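Local coordinates for protein TbpB (Actinobacillus pleuropneumoniae, PDB 3HOL) that probably binds host transferrin as the surface lipoprotein component of the bacterial transferrin receptor, serving iron acquisition, at residues 139-143 / 152-156; 42-46 / 129-135; 369-373 / 411-415; 374-380 / 406-412. All coordinates share one frame. Residues are numbered along the deposited sequence.

Contact 1. Residues 139-143 / 152-156; sequences GRPNY and FIGKR
Arg-140 reaches over the turn at Gly-154, its CB 3.5 Å from Ile-153 O and its guanidinium giving a hydrogen bond from NH1 to Gly-154 O (2.8 Å, 154° at the hydrogen). An extended m, t, t side chain takes it that far; NH2 goes on to Asn-131 and NE to Tyr-224. Residues 152-155 form a type II beta turn, closed by Lys-155 N to Phe-152 O at 3.1 Å, with Gly-154 at phi/psi 66/15. Neither segment is a regular strand. Two backbone hydrogen bonds pair them: Ile-153 N to Pro-141 O, 2.9 Å, and Phe-152 N to Asn-142 O, 2.8 Å and nearly linear at 177°. The closest CA pair is Asn-142/Phe-152, 4.2 Å, with Pro-141/Ile-153 at 5.6 Å. Both segments belong to the loop between strands 119-133 and 171-178 of one beta-barrel domain of this two-lobed receptor protein, and the pairing folds that loop back on itself. Lys-155 NZ donates to Asn-142 OD1 at 3.0 Å; Pro-141 CD packs on Ile-153 CB at 4.1 Å. Tyr-143 and Phe-152 point their CB atoms away, but m rotamers bring the rings back to meet obliquely, centroids 5.4 Å apart, planes at 62°.

Contact 2. Residues 42-46 / 129-135; sequences KKVDI and TSNANLN
Thr-129 opens the second segment in extended conformation, its CG2 4.0 Å from CD1 of Ile-46 (m, m). Ser-130 points its CB away from segment 42-46. At Asn-131, a p rotamer, ND2 donates to Asp-45 OD1 at 3.0 Å while OD1 accepts from Arg-140; Asp-45 OD1 also makes a salt bridge to Lys-43 NZ, 3.0 Å. Ala-132 faces Val-44 in an antiparallel hydrogen-bonded pair, CA-CA 5.2 Å, with Val-44 N to Ala-132 O 2.8 Å and Ala-132 N to Val-44 O 3.0 Å, both at 170°. Asn-133 and Lys-43 form the next, non-hydrogen-bonded pair, CA-CA 4.4 Å, their side chains on the opposite sheet face from those of Ala-132 and Val-44. Leu-134 N then donates to Lys-42 O, 2.7 Å. Asn-135 N binds Asn-133 OD1 at 2.9 Å, an Asx turn that ends the run, and Asn-135 OD1 lies 3.4 Å from Lys-42 CD. The arrangement is a short antiparallel ladder, by which strand 43-44 is added to the end of the long barrel strand 119-133.

Contact 3. Residues 369-373 / 411-415; sequences KMPKG and DFGNK
Apolar contacts carry this junction, centred on the Phe-412 ring (chi1 -69°, m). Pro-371 lies over one face in a CH-pi contact: CG is 3.9 Å from the Phe-412 centroid and 21° off the ring normal, while CB comes within 3.7 Å of Phe-412 CD2. Met-370, with all three chi angles m, curls so that its CE is 3.6 Å from Phe-412 CE1. Backbone packing continues at the glycines: Gly-373 CA is 3.6 Å from Gly-413 N, and the two CA atoms are 3.9 Å apart. Apart from Asp-411, which ends strand 405-411, both segments are loop or turn where they meet, and no hydrogen bond joins them. Polar interactions instead shape the second segment from within. Asp-411 OD1 accepts from Asn-414 N at 3.1 Å and 172°, an Asx motif, and Lys-415 N makes a weak 3.3 Å bond to Phe-412 O, with Lys-415 at positive phi (64/42). The 411-415 turn thus leads into strand 416-421, while 369-373 leads into strand 375-387. Phe-412 also meets Phe-476 and touches Ile-437 of strand 431-438, and Met-370 and Pro-371 both rest on Ala-481, so the two loops pack together at one end of these barrel strands.

Contact 4. Residues 374-380 / 406-412; sequences GNYKYIG and TEFDVDF
Eight hydrogen bonds join these segments, seven of them between backbone atoms. Tyr-376 and Val-410 exchange two at 2.8 Å (N to O each way), as do Tyr-378 and Phe-408; Gly-380 N to Thr-406 O is 3.1 Å, Thr-406 N to Gly-380 O 2.9 Å, and Phe-412 N to Gly-374 O 3.1 Å with a bent 137° angle. The non-hydrogen-bonded pairs are Asn-375/Asp-411, Lys-377/Asp-409 and Ile-379/Glu-407. Strands 375-380 and 406-411 run antiparallel, axes 4.7 Å apart at 163°, as neighbouring staves of the C-terminal antiparallel beta barrel. Backbone groups turned away from the partner strand are met by strands 495-508 and 416-421: Lys-377 and Ile-379 bond to Gln-506 and Lys-504, Glu-407 and Asp-409 to Lys-420 and Ser-418. The eighth bond is a salt bridge, Lys-377 NZ (chi1 t, chi2 p) to Asp-409 OD1 (chi1 m), 2.7 Å. On the opposite face Tyr-378 CD1 packs 3.6 Å from Val-410 CG2, and Tyr-378 OH is bonded to Ala-481 O. Asp-411 OD1 accepts from Asn-414 N.

From the N terminus, contact 2 comes first, closing an excursion of 82 residues between segments 42-46 and 129-135, so that strand 43-44 pairs with the far end of strand 119-133. Contact 1 follows in series and closes a short loop of 8 residues just beyond that strand. The two touch, through Arg-140 to Asn-131 and the backbone of Gly-154 to Asn-133, so together they join the loop to the strand end. Further on, contacts 3 and 4 start on successive segments and end on overlapping ones that share Asp-411 and Phe-412; contact 4 pairs strands 375-387 and 405-411, and contact 3 packs the loop entering the first against the turn leaving the second. Contacts 1 and 4 are 67 Å apart between centres.

Contact 1. Residues 139-143 / 152-156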
loop_
_atom_site.group_PDB
_atom_site.type_symbol
_atom_site.label_atom_id
_atom_site.label_comp_id
_atom_site.label_asym_id
_atom_site.label_seq_id
_atom_site.Cartn_x
_atom_site.Cartn_y
_atom_site.Cartn_z
ATOM N N GLY A 139 19.752 10.979 -34.759
ATOM C CA GLY A 139 18.942 10.681 -35.927
ATOM C C GLY A 139 17.441 10.581 -35.685
ATOM O O GLY A 139 16.756 9.805 -36.349
ATOM N N ARG A 140 16.926 11.386 -34.770
ATOM C CA ARG A 140 15.483 11.426 -34.519
ATOM C C ARG A 140 14.777 12.069 -35.701
ATOM O O ARG A 140 15.384 12.870 -36.418
ATOM C CB ARG A 140 15.166 12.104 -33.193
ATOM C CG ARG A 140 15.451 11.153 -32.017
ATOM C CD ARG A 140 15.228 11.761 -30.660
ATOM N NE ARG A 140 15.590 10.771 -29.657
ATOM C CZ ARG A 140 15.258 10.814 -28.374
ATOM N NH1 ARG A 140 14.555 11.828 -27.860
ATOM N NH2 ARG A 140 15.669 9.834 -27.576
ATOM N N PRO A 141 13.508 11.688 -35.932
ATOM C CA PRO A 141 12.822 12.085 -37.166
ATOM C C PRO A 141 12.387 13.550 -37.168
ATOM O O PRO A 141 11.926 14.069 -36.169
ATOM C CB PRO A 141 11.589 11.157 -37.209
ATOM C CG PRO A 141 11.682 10.257 -36.003
ATOM C CD PRO A 141 12.600 10.955 -35.029
ATOM N N ASN A 142 12.505 14.196 -38.318
ATOM C CA ASN A 142 12.096 15.567 -38.461
ATOM C C ASN A 142 10.600 15.704 -38.817
ATOM O O ASN A 142 9.862 16.503 -38.201
ATOM C CB ASN A 142 12.977 16.201 -39.541
ATOM C CG ASN A 142 14.242 16.786 -38.983
ATOM O OD1 ASN A 142 14.362 17.050 -37.796
ATOM N ND2 ASN A 142 15.202 17.013 -39.855
ATOM N N TYR A 143 10.157 14.928 -39.800
ATOM C CA TYR A 143 8.828 15.100 -40.370
ATOM C C TYR A 143 8.035 13.805 -40.480
ATOM O O TYR A 143 8.346 12.956 -41.303
ATOM C CB TYR A 143 8.930 15.797 -41.744
ATOM C CG TYR A 143 9.844 17.021 -41.748
ATOM C CD1 TYR A 143 9.554 18.125 -40.954
ATOM C CD2 TYR A 143 11.000 17.069 -42.559
ATOM C CE1 TYR A 143 10.375 19.278 -40.979
ATOM C CE2 TYR A 143 11.857 18.209 -42.558
ATOM C CZ TYR A 143 11.517 19.316 -41.777
ATOM O OH TYR A 143 12.324 20.447 -41.725
ATOM N N PHE A 152 9.909 17.533 -35.607
ATOM C CA PHE A 152 11.178 17.470 -34.856
ATOM C C PHE A 152 10.949 16.574 -33.606
ATOM O O PHE A 152 11.115 16.983 -32.453
ATOM C CB PHE A 152 11.699 18.905 -34.560
ATOM C CG PHE A 152 11.723 19.800 -35.808
ATOM C CD1 PHE A 152 12.537 19.463 -36.897
ATOM C CD2 PHE A 152 10.884 20.896 -35.922
ATOM C CE1 PHE A 152 12.570 20.258 -38.063
ATOM C CE2 PHE A 152 10.897 21.694 -37.102
ATOM C CZ PHE A 152 11.736 21.369 -38.159
ATOM N N ILE A 153 10.575 15.339 -33.903
ATOM C CA ILE A 153 9.987 14.405 -32.947
ATOM C C ILE A 153 11.018 13.967 -31.905
ATOM O O ILE A 153 12.023 13.369 -32.265
ATOM C CB ILE A 153 9.448 13.148 -33.654
ATOM C CG1 ILE A 153 8.593 13.499 -34.885
ATOM C CG2 ILE A 153 8.596 12.336 -32.659
ATOM C CD1 ILE A 153 7.422 14.389 -34.538
ATOM N N GLY A 154 10.741 14.265 -30.638
ATOM C CA GLY A 154 11.638 13.967 -29.538
ATOM C C GLY A 154 12.951 14.731 -29.553
ATOM O O GLY A 154 13.885 14.373 -28.811
ATOM N N LYS A 155 13.029 15.803 -30.357
ATOM C CA LYS A 155 14.285 16.554 -30.467
ATOM C C LYS A 155 14.425 17.591 -29.394
ATOM O O LYS A 155 14.973 17.297 -28.329
ATOM C CB LYS A 155 14.506 17.134 -31.896
ATOM C CG LYS A 155 14.614 16.048 -32.936
ATOM C CD LYS A 155 15.158 16.620 -34.246
ATOM C CE LYS A 155 16.096 15.695 -34.973
ATOM N NZ LYS A 155 16.747 16.418 -36.120
ATOM N N ARG A 156 13.895 18.796 -29.609
ATOM C CA ARG A 156 13.907 19.766 -28.543
ATOM C C ARG A 156 12.955 19.414 -27.388
ATOM O O ARG A 156 13.195 19.782 -26.230
ATOM C CB ARG A 156 13.556 21.157 -29.073
ATOM C CG ARG A 156 13.842 22.232 -28.043
ATOM C CD ARG A 156 13.522 23.650 -28.640
ATOM N NE ARG A 156 12.081 23.926 -28.783
ATOM C CZ ARG A 156 11.248 24.250 -27.793
ATOM N NH1 ARG A 156 10.000 24.465 -28.086
ATOM N NH2 ARG A 156 11.633 24.348 -26.506
#

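Contact 2. Residues 42-46 / 129-135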
loop_
_atom_site.group_PDB
_atom_site.type_symbol
_atom_site.label_atom_id
_atom_site.label_comp_id
_atom_site.label_asym_id
_atom_site.label_seq_id
_atom_site.Cartn_x
_atom_site.Cartn_y
_atom_site.Cartn_z
ATOM N N LYS A 42 21.875 19.550 -25.387
ATOM C CA LYS A 42 21.105 18.924 -26.441
ATOM C C LYS A 42 20.441 17.614 -26.052
ATOM O O LYS A 42 19.507 17.201 -26.704
ATOM C CB LYS A 42 21.986 18.687 -27.653
ATOM C CG LYS A 42 22.647 19.943 -28.195
ATOM C CD LYS A 42 23.164 19.637 -29.561
ATOM C CE LYS A 42 23.930 20.796 -30.158
ATOM N NZ LYS A 42 24.047 20.471 -31.595
ATOM N N LYS A 43 20.966 16.940 -25.029
ATOM C CA LYS A 43 20.334 15.705 -24.498
ATOM C C LYS A 43 19.840 15.972 -23.067
ATOM O O LYS A 43 20.615 16.391 -22.187
ATOM C CB LYS A 43 21.315 14.526 -24.575
ATOM C CG LYS A 43 20.688 13.133 -24.543
ATOM C CD LYS A 43 21.756 12.039 -24.801
ATOM C CE LYS A 43 21.322 10.681 -24.271
ATOM N NZ LYS A 43 21.423 10.675 -22.798
ATOM N N VAL A 44 18.545 15.800 -22.842
ATOM C CA VAL A 44 17.978 15.942 -21.509
ATOM C C VAL A 44 17.101 14.695 -21.242
ATOM O O VAL A 44 16.151 14.394 -22.004
ATOM C CB VAL A 44 17.178 17.257 -21.331
ATOM C CG1 VAL A 44 16.381 17.299 -19.991
ATOM C CG2 VAL A 44 18.119 18.499 -21.424
ATOM N N ASP A 45 17.450 13.981 -20.175
ATOM C CA ASP A 45 16.897 12.642 -19.924
ATOM C C ASP A 45 15.697 12.717 -18.998
ATOM O O ASP A 45 15.440 13.757 -18.408
ATOM C CB ASP A 45 17.979 11.751 -19.284
ATOM C CG ASP A 45 19.062 11.330 -20.289
ATOM O OD1 ASP A 45 18.836 11.345 -21.507
ATOM O OD2 ASP A 45 20.165 11.032 -19.832
ATOM N N ILE A 46 14.977 11.604 -18.847
ATOM C CA ILE A 46 13.965 11.498 -17.805
ATOM C C ILE A 46 14.649 11.764 -16.472
ATOM O O ILE A 46 15.679 11.142 -16.177
ATOM C CB ILE A 46 13.308 10.088 -17.816
ATOM C CG1 ILE A 46 12.720 9.764 -19.210
ATOM C CG2 ILE A 46 12.218 9.946 -16.730
ATOM C CD1 ILE A 46 11.526 10.660 -19.581
ATOM N N THR A 129 6.470 9.247 -22.157
ATOM C CA THR A 129 7.186 10.395 -22.741
ATOM C C THR A 129 8.609 9.955 -23.062
ATOM O O THR A 129 9.208 9.200 -22.281
ATOM C CB THR A 129 7.175 11.691 -21.855
ATOM O OG1 THR A 129 8.006 12.697 -22.472
ATOM C CG2 THR A 129 7.694 11.441 -20.378
ATOM N N SER A 130 9.129 10.341 -24.226
ATOM C CA SER A 130 10.569 10.093 -24.446
ATOM C C SER A 130 11.403 11.172 -23.751
ATOM O O SER A 130 10.875 12.091 -23.121
ATOM C CB SER A 130 10.899 10.008 -25.937
ATOM O OG SER A 130 10.955 11.329 -26.464
ATOM N N ASN A 131 12.728 11.029 -23.798
ATOM C CA ASN A 131 13.577 12.145 -23.416
ATOM C C ASN A 131 13.676 13.110 -24.609
ATOM O O ASN A 131 13.026 12.863 -25.649
ATOM C CB ASN A 131 14.961 11.636 -22.973
ATOM C CG ASN A 131 15.743 11.002 -24.086
ATOM O OD1 ASN A 131 15.209 10.594 -25.116
ATOM N ND2 ASN A 131 17.057 10.883 -23.867
ATOM N N ALA A 132 14.480 14.174 -24.460
ATOM C CA ALA A 132 14.710 15.176 -25.514
ATOM C C ALA A 132 16.156 15.068 -26.000
ATOM O O ALA A 132 17.094 15.188 -25.199
ATOM C CB ALA A 132 14.410 16.605 -25.022
ATOM N N ASN A 133 16.336 14.842 -27.294
ATOM C CA ASN A 133 17.696 14.677 -27.858
ATOM C C ASN A 133 17.816 15.378 -29.173
ATOM O O ASN A 133 17.333 14.876 -30.199
ATOM C CB ASN A 133 18.087 13.215 -28.056
ATOM C CG ASN A 133 19.607 13.017 -28.192
ATOM O OD1 ASN A 133 20.314 13.932 -28.604
ATOM N ND2 ASN A 133 20.098 11.792 -27.872
ATOM N N LEU A 134 18.487 16.526 -29.130
ATOM C CA LEU A 134 18.704 17.367 -30.310
ATOM C C LEU A 134 19.949 17.002 -31.104
ATOM O O LEU A 134 20.181 17.571 -32.183
ATOM C CB LEU A 134 18.823 18.829 -29.886
ATOM C CG LEU A 134 17.557 19.681 -29.965
ATOM C CD1 LEU A 134 17.791 21.000 -29.235
ATOM C CD2 LEU A 134 17.135 19.924 -31.397
ATOM N N ASN A 135 20.753 16.084 -30.573
ATOM C CA ASN A 135 21.986 15.684 -31.246
ATOM C C ASN A 135 21.775 15.114 -32.646
ATOM O O ASN A 135 21.047 14.127 -32.825
ATOM C CB ASN A 135 22.773 14.711 -30.383
ATOM C CG ASN A 135 23.322 15.369 -29.144
ATOM O OD1 ASN A 135 24.030 16.377 -29.221
ATOM N ND2 ASN A 135 22.980 14.826 -27.989
#

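Contact 3. Residues 369-373 / 411-415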
loop_
_atom_site.group_PDB
_atom_site.type_symbol
_atom_site.label_atom_id
_atom_site.label_comp_id
_atom_site.label_asym_id
_atom_site.label_seq_id
_atom_site.Cartn_x
_atom_site.Cartn_y
_atom_site.Cartn_z
ATOM N N LYS A 369 1.479 -21.762 4.066
ATOM C CA LYS A 369 2.397 -21.862 5.200
ATOM C C LYS A 369 1.719 -21.940 6.580
ATOM O O LYS A 369 2.406 -22.043 7.602
ATOM C CB LYS A 369 3.401 -20.701 5.195
ATOM C CG LYS A 369 4.254 -20.581 3.937
ATOM C CD LYS A 369 5.028 -21.887 3.585
ATOM C CE LYS A 369 6.276 -21.559 2.730
ATOM N NZ LYS A 369 5.843 -21.135 1.345
ATOM N N MET A 370 0.391 -21.880 6.633
ATOM C CA MET A 370 -0.294 -21.985 7.931
ATOM C C MET A 370 -0.108 -23.405 8.462
ATOM O O MET A 370 -0.276 -24.350 7.703
ATOM C CB MET A 370 -1.798 -21.712 7.814
ATOM C CG MET A 370 -2.185 -20.238 7.576
ATOM S SD MET A 370 -1.692 -19.173 8.928
ATOM C CE MET A 370 -2.772 -19.790 10.238
ATOM N N PRO A 371 0.245 -23.553 9.748
ATOM C CA PRO A 371 0.366 -24.906 10.291
ATOM C C PRO A 371 -0.929 -25.673 10.076
ATOM O O PRO A 371 -2.000 -25.102 10.203
ATOM C CB PRO A 371 0.605 -24.655 11.795
ATOM C CG PRO A 371 1.215 -23.309 11.857
ATOM C CD PRO A 371 0.524 -22.526 10.773
ATOM N N LYS A 372 -0.832 -26.948 9.737
ATOM C CA LYS A 372 -2.005 -27.793 9.535
ATOM C C LYS A 372 -2.493 -28.456 10.829
ATOM O O LYS A 372 -3.582 -29.040 10.856
ATOM C CB LYS A 372 -1.722 -28.835 8.450
ATOM C CG LYS A 372 -1.620 -28.226 7.030
ATOM C CD LYS A 372 -0.999 -29.200 6.057
ATOM C CE LYS A 372 -0.653 -28.528 4.748
ATOM N NZ LYS A 372 -1.832 -27.823 4.164
ATOM N N GLY A 373 -1.707 -28.308 11.898
ATOM C CA GLY A 373 -2.057 -28.816 13.227
ATOM C C GLY A 373 -1.134 -28.298 14.312
ATOM O O GLY A 373 -0.235 -27.468 14.053
ATOM N N ASP A 411 -5.377 -23.617 18.571
ATOM C CA ASP A 411 -5.444 -24.999 18.170
ATOM C C ASP A 411 -5.616 -24.997 16.649
ATOM O O ASP A 411 -6.735 -24.847 16.140
ATOM C CB ASP A 411 -6.626 -25.653 18.884
ATOM C CG ASP A 411 -6.859 -27.084 18.446
ATOM O OD1 ASP A 411 -6.116 -27.550 17.555
ATOM O OD2 ASP A 411 -7.792 -27.736 18.993
ATOM N N PHE A 412 -4.508 -25.129 15.926
ATOM C CA PHE A 412 -4.572 -25.193 14.444
ATOM C C PHE A 412 -5.330 -26.421 13.905
ATOM O O PHE A 412 -6.034 -26.338 12.876
ATOM C CB PHE A 412 -3.174 -25.116 13.827
ATOM C CG PHE A 412 -2.515 -23.763 13.977
ATOM C CD1 PHE A 412 -3.059 -22.627 13.376
ATOM C CD2 PHE A 412 -1.342 -23.626 14.706
ATOM C CE1 PHE A 412 -2.436 -21.375 13.506
ATOM C CE2 PHE A 412 -0.724 -22.383 14.849
ATOM C CZ PHE A 412 -1.272 -21.256 14.250
ATOM N N GLY A 413 -5.176 -27.557 14.596
ATOM C CA GLY A 413 -5.873 -28.798 14.218
ATOM C C GLY A 413 -7.374 -28.634 14.107
ATOM O O GLY A 413 -7.979 -28.958 13.064
ATOM N N ASN A 414 -7.980 -28.112 15.171
ATOM C CA ASN A 414 -9.424 -27.898 15.199
ATOM C C ASN A 414 -9.869 -26.487 14.794
ATOM O O ASN A 414 -11.072 -26.166 14.887
ATOM C CB ASN A 414 -9.976 -28.269 16.576
ATOM C CG ASN A 414 -9.663 -29.705 16.940
ATOM O OD1 ASN A 414 -8.835 -29.979 17.822
ATOM N ND2 ASN A 414 -10.274 -30.630 16.220
ATOM N N LYS A 415 -8.915 -25.663 14.347
ATOM C CA LYS A 415 -9.215 -24.318 13.830
ATOM C C LYS A 415 -9.806 -23.410 14.925
ATOM O O LYS A 415 -10.750 -22.669 14.687
ATOM C CB LYS A 415 -10.178 -24.392 12.624
ATOM C CG LYS A 415 -9.544 -24.372 11.234
ATOM C CD LYS A 415 -8.634 -25.567 10.992
ATOM C CE LYS A 415 -7.985 -25.534 9.601
ATOM N NZ LYS A 415 -7.164 -26.767 9.493
#

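Contact 4. Residues 374-380 / 406-412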
loop_
_atom_site.group_PDB
_atom_site.type_symbol
_atom_site.label_atom_id
_atom_site.label_comp_id
_atom_site.label_asym_id
_atom_site.label_seq_id
_atom_site.Cartn_x
_atom_site.Cartn_y
_atom_site.Cartn_z
ATOM N N GLY A 374 -1.354 -28.796 15.534
ATOM C CA GLY A 374 -0.561 -28.397 16.703
ATOM C C GLY A 374 -1.321 -27.444 17.614
ATOM O O GLY A 374 -2.286 -26.812 17.184
ATOM N N ASN A 375 -0.872 -27.339 18.867
ATOM C CA ASN A 375 -1.469 -26.459 19.867
ATOM C C ASN A 375 -0.423 -25.488 20.373
ATOM O O ASN A 375 0.689 -25.900 20.699
ATOM C CB ASN A 375 -1.969 -27.299 21.034
ATOM C CG ASN A 375 -3.431 -27.097 21.307
ATOM O OD1 ASN A 375 -3.792 -26.393 22.254
ATOM N ND2 ASN A 375 -4.296 -27.704 20.477
ATOM N N TYR A 376 -0.727 -24.194 20.419
ATOM C CA TYR A 376 0.295 -23.255 20.863
ATOM C C TYR A 376 -0.247 -22.176 21.771
ATOM O O TYR A 376 -1.422 -21.884 21.748
ATOM C CB TYR A 376 1.032 -22.605 19.680
ATOM C CG TYR A 376 1.726 -23.569 18.730
ATOM C CD1 TYR A 376 3.091 -23.861 18.860
ATOM C CD2 TYR A 376 1.023 -24.171 17.692
ATOM C CE1 TYR A 376 3.728 -24.743 17.975
ATOM C CE2 TYR A 376 1.646 -25.040 16.807
ATOM C CZ TYR A 376 2.998 -25.312 16.951
ATOM O OH TYR A 376 3.584 -26.193 16.064
ATOM N N LYS A 377 0.651 -21.597 22.559
ATOM C CA LYS A 377 0.386 -20.433 23.395
ATOM C C LYS A 377 0.966 -19.230 22.687
ATOM O O LYS A 377 2.092 -19.309 22.200
ATOM C CB LYS A 377 1.145 -20.551 24.715
ATOM C CG LYS A 377 0.606 -19.687 25.839
ATOM C CD LYS A 377 -0.794 -20.158 26.183
ATOM C CE LYS A 377 -1.133 -19.958 27.629
ATOM N NZ LYS A 377 -2.292 -20.828 27.920
ATOM N N TYR A 378 0.217 -18.126 22.642
ATOM C CA TYR A 378 0.768 -16.857 22.229
ATOM C C TYR A 378 0.636 -15.873 23.369
ATOM O O TYR A 378 -0.354 -15.886 24.109
ATOM C CB TYR A 378 0.092 -16.311 20.962
ATOM C CG TYR A 378 0.331 -17.081 19.682
ATOM C CD1 TYR A 378 -0.186 -18.373 19.499
ATOM C CD2 TYR A 378 1.025 -16.493 18.621
ATOM C CE1 TYR A 378 0.033 -19.071 18.304
ATOM C CE2 TYR A 378 1.234 -17.172 17.424
ATOM C CZ TYR A 378 0.746 -18.458 17.279
ATOM O OH TYR A 378 0.975 -19.123 16.100
ATOM N N ILE A 379 1.651 -15.034 23.511
ATOM C CA ILE A 379 1.725 -14.016 24.563
ATOM C C ILE A 379 2.127 -12.642 23.983
ATOM O O ILE A 379 3.089 -12.532 23.237
ATOM C CB ILE A 379 2.794 -14.380 25.665
ATOM C CG1 ILE A 379 2.504 -15.731 26.322
ATOM C CG2 ILE A 379 2.895 -13.269 26.731
ATOM C CD1 ILE A 379 1.177 -15.801 27.065
ATOM N N GLY A 380 1.439 -11.591 24.392
ATOM C CA GLY A 380 1.812 -10.254 23.948
ATOM C C GLY A 380 1.161 -9.221 24.828
ATOM O O GLY A 380 1.021 -9.421 26.045
ATOM N N THR A 406 -1.573 -10.046 27.119
ATOM C CA THR A 406 -2.554 -10.822 26.375
ATOM C C THR A 406 -2.023 -12.229 26.279
ATOM O O THR A 406 -0.807 -12.432 26.285
ATOM C CB THR A 406 -2.808 -10.243 24.963
ATOM O OG1 THR A 406 -1.573 -10.214 24.237
ATOM C CG2 THR A 406 -3.376 -8.805 25.026
ATOM N N GLU A 407 -2.924 -13.201 26.208
ATOM C CA GLU A 407 -2.574 -14.615 26.076
ATOM C C GLU A 407 -3.604 -15.245 25.187
ATOM O O GLU A 407 -4.781 -14.900 25.266
ATOM C CB GLU A 407 -2.640 -15.337 27.427
ATOM C CG GLU A 407 -1.830 -14.662 28.516
ATOM C CD GLU A 407 -1.984 -15.337 29.893
ATOM O OE1 GLU A 407 -2.948 -16.120 30.094
ATOM O OE2 GLU A 407 -1.140 -15.021 30.759
ATOM N N PHE A 408 -3.171 -16.198 24.374
ATOM C CA PHE A 408 -4.051 -16.923 23.467
ATOM C C PHE A 408 -3.636 -18.381 23.405
ATOM O O PHE A 408 -2.428 -18.689 23.420
ATOM C CB PHE A 408 -3.993 -16.303 22.052
ATOM C CG PHE A 408 -4.301 -14.845 22.036
ATOM C CD1 PHE A 408 -5.601 -14.409 21.819
ATOM C CD2 PHE A 408 -3.302 -13.906 22.274
ATOM C CE1 PHE A 408 -5.899 -13.081 21.832
ATOM C CE2 PHE A 408 -3.584 -12.541 22.279
ATOM C CZ PHE A 408 -4.896 -12.130 22.071
ATOM N N ASP A 409 -4.639 -19.256 23.391
ATOM C CA ASP A 409 -4.455 -20.673 23.080
ATOM C C ASP A 409 -4.946 -20.871 21.675
ATOM O O ASP A 409 -6.065 -20.489 21.345
ATOM C CB ASP A 409 -5.265 -21.581 24.000
ATOM C CG ASP A 409 -4.887 -21.430 25.456
ATOM O OD1 ASP A 409 -3.886 -20.758 25.770
ATOM O OD2 ASP A 409 -5.624 -21.982 26.291
ATOM N N VAL A 410 -4.086 -21.464 20.855
ATOM C CA VAL A 410 -4.367 -21.623 19.444
ATOM C C VAL A 410 -4.285 -23.108 19.118
ATOM O O VAL A 410 -3.256 -23.760 19.342
ATOM C CB VAL A 410 -3.358 -20.805 18.565
ATOM C CG1 VAL A 410 -3.475 -21.195 17.085
ATOM C CG2 VAL A 410 -3.556 -19.308 18.767
ATOM N N ASP A 411 -5.377 -23.617 18.571
ATOM C CA ASP A 411 -5.444 -24.999 18.170
ATOM C C ASP A 411 -5.616 -24.997 16.649
ATOM O O ASP A 411 -6.735 -24.847 16.140
ATOM C CB ASP A 411 -6.626 -25.653 18.884
ATOM C CG ASP A 411 -6.859 -27.084 18.446
ATOM O OD1 ASP A 411 -6.116 -27.550 17.555
ATOM O OD2 ASP A 411 -7.792 -27.736 18.993
ATOM N N PHE A 412 -4.508 -25.129 15.926
ATOM C CA PHE A 412 -4.572 -25.193 14.444
ATOM C C PHE A 412 -5.330 -26.421 13.905
ATOM O O PHE A 412 -6.034 -26.338 12.876
ATOM C CB PHE A 412 -3.174 -25.116 13.827
ATOM C CG PHE A 412 -2.515 -23.763 13.977
ATOM C CD1 PHE A 412 -3.059 -22.627 13.376
ATOM C CD2 PHE A 412 -1.342 -23.626 14.706
ATOM C CE1 PHE A 412 -2.436 -21.375 13.506
ATOM C CE2 PHE A 412 -0.724 -22.383 14.849
ATOM C CZ PHE A 412 -1.272 -21.256 14.250
#